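Side-chain contact in geranylgeranyl Pyrophosphate Synthetase (Geoglobus acetivorans, PDB 5JFQ), which builds geranylgeranyl diphosphate, with some farnesyl diphosphate, by adding isopentenyl diphosphate units stepwise to dimethylallyl diphosphate with the aid of magnesium: residues V143-E146 / I147-Q151. Residues are numbered along the deposited sequence; the frame is centred on the assembly and turned at random.
Sequences VCVE and ICEGQ
Glu149 reaches back along the helix to two residues of the preceding turn, one carboxylate oxygen turned to Val145 and the other to Glu146. Its CG stands anti to the carbonyl carbon (chi1 -67°), which lays it 3.2 Å from Val145 O, and the extended chain beyond carries OE2 to 3.7 Å from Val145 CG1, the methyl on the side of the next turn. The other oxygen, Glu149 OE1, lies 3.9 Å from Glu146 OE2, with the two carboxylate planes turned 86° apart. Two carboxylates this close would probably repel; a salt bridge from Arg173 of helix 165-190 to Glu146 OE1 is likely to offset part of that charge, while Tyr33 OH of the second subunit holds Glu149 OE2 by a neutral hydrogen bond. Without this carboxylate, as with an alanine here, that hydroxyl is likely to lose its mate, and Val145 some of its cover. Apolar Val145 suits packing on the same Tyr33, and small Cys148 fits against Thr114 of that subunit. Ile147 fills the buried face towards helix 67-88, its CD1 4.3 Å from Val143 CG1 and its side chain on Thr80. Backbone bonds joining residues four apart, such as Glu149 N to Val145 O at 2.8 Å, set the spacing of these side chains. They are those of an alpha-helix; helix 130-159 is a core helix of the all-alpha isoprenoid synthase fold, one face turned to the partner subunit and Ile147 near Lys175, which probably binds dimethylallyl diphosphate, as in relatives.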
loop_
_atom_site.group_PDB
_atom_site.type_symbol
_atom_site.label_atom_id
_atom_site.label_comp_id
_atom_site.label_asym_id
_atom_site.label_seq_id
_atom_site.Cartn_x
_atom_site.Cartn_y
_atom_site.Cartn_z
ATOM N N VAL B 143 7.518 -5.743 -7.577
ATOM C CA VAL B 143 6.441 -5.820 -8.549
ATOM C C VAL B 143 5.433 -4.708 -8.300
ATOM O O VAL B 143 5.036 -3.990 -9.228
ATOM C CB VAL B 143 5.812 -7.231 -8.478
ATOM C CG1 VAL B 143 4.428 -7.271 -9.082
ATOM C CG2 VAL B 143 6.737 -8.239 -9.138
ATOM N N CYS B 144 5.043 -4.514 -7.038
ATOM C CA CYS B 144 4.088 -3.466 -6.705
ATOM C C CYS B 144 4.661 -2.081 -6.991
ATOM O O CYS B 144 3.943 -1.186 -7.444
ATOM C CB CYS B 144 3.673 -3.601 -5.242
ATOM S SG CYS B 144 2.681 -5.088 -4.904
ATOM N N VAL B 145 5.953 -1.882 -6.739
ATOM C CA VAL B 145 6.568 -0.611 -7.101
ATOM C C VAL B 145 6.448 -0.391 -8.597
ATOM O O VAL B 145 6.156 0.718 -9.054
ATOM C CB VAL B 145 8.037 -0.564 -6.639
ATOM C CG1 VAL B 145 8.731 0.668 -7.183
ATOM C CG2 VAL B 145 8.132 -0.612 -5.109
ATOM N N GLU B 146 6.641 -1.452 -9.384
ATOM C CA GLU B 146 6.653 -1.296 -10.832
ATOM C C GLU B 146 5.257 -1.042 -11.380
ATOM O O GLU B 146 5.093 -0.221 -12.284
ATOM C CB GLU B 146 7.284 -2.515 -11.487
ATOM C CG GLU B 146 8.787 -2.557 -11.310
ATOM C CD GLU B 146 9.487 -3.142 -12.517
ATOM O OE1 GLU B 146 9.631 -4.383 -12.573
ATOM O OE2 GLU B 146 9.873 -2.360 -13.422
ATOM N N ILE B 147 4.239 -1.723 -10.844
ATOM C CA ILE B 147 2.862 -1.406 -11.225
ATOM C C ILE B 147 2.582 0.074 -11.012
ATOM O O ILE B 147 1.967 0.731 -11.858
ATOM C CB ILE B 147 1.855 -2.274 -10.443
ATOM C CG1 ILE B 147 2.191 -3.762 -10.567
ATOM C CG2 ILE B 147 0.422 -1.984 -10.902
ATOM C CD1 ILE B 147 1.159 -4.648 -9.933
ATOM N N CYS B 148 3.023 0.617 -9.877
ATOM C CA CYS B 148 2.869 2.047 -9.625
ATOM C C CYS B 148 3.655 2.858 -10.646
ATOM O O CYS B 148 3.167 3.867 -11.169
ATOM C CB CYS B 148 3.336 2.386 -8.207
ATOM S SG CYS B 148 2.408 1.601 -6.883
ATOM N N GLU B 149 4.894 2.443 -10.915
ATOM C CA GLU B 149 5.670 3.082 -11.966
ATOM C C GLU B 149 4.938 2.997 -13.304
ATOM O O GLU B 149 4.904 3.971 -14.060
ATOM C CB GLU B 149 7.057 2.443 -12.051
ATOM C CG GLU B 149 7.938 2.704 -10.835
ATOM C CD GLU B 149 9.309 2.056 -10.953
ATOM O OE1 GLU B 149 9.499 1.249 -11.891
ATOM O OE2 GLU B 149 10.197 2.344 -10.112
ATOM N N GLY B 150 4.304 1.857 -13.584
ATOM C CA GLY B 150 3.559 1.715 -14.823
ATOM C C GLY B 150 2.341 2.620 -14.882
ATOM O O GLY B 150 2.150 3.361 -15.852
ATOM N N GLN B 151 1.495 2.568 -13.848
ATOM C CA GLN B 151 0.301 3.407 -13.836
ATOM C C GLN B 151 0.664 4.878 -13.974
ATOM O O GLN B 151 -0.029 5.639 -14.659
ATOM C CB GLN B 151 -0.503 3.164 -12.558
ATOM C CG GLN B 151 -1.717 4.094 -12.371
ATOM C CD GLN B 151 -2.804 3.914 -13.438
ATOM O OE1 GLN B 151 -2.724 3.026 -14.289
ATOM N NE2 GLN B 151 -3.830 4.768 -13.390
#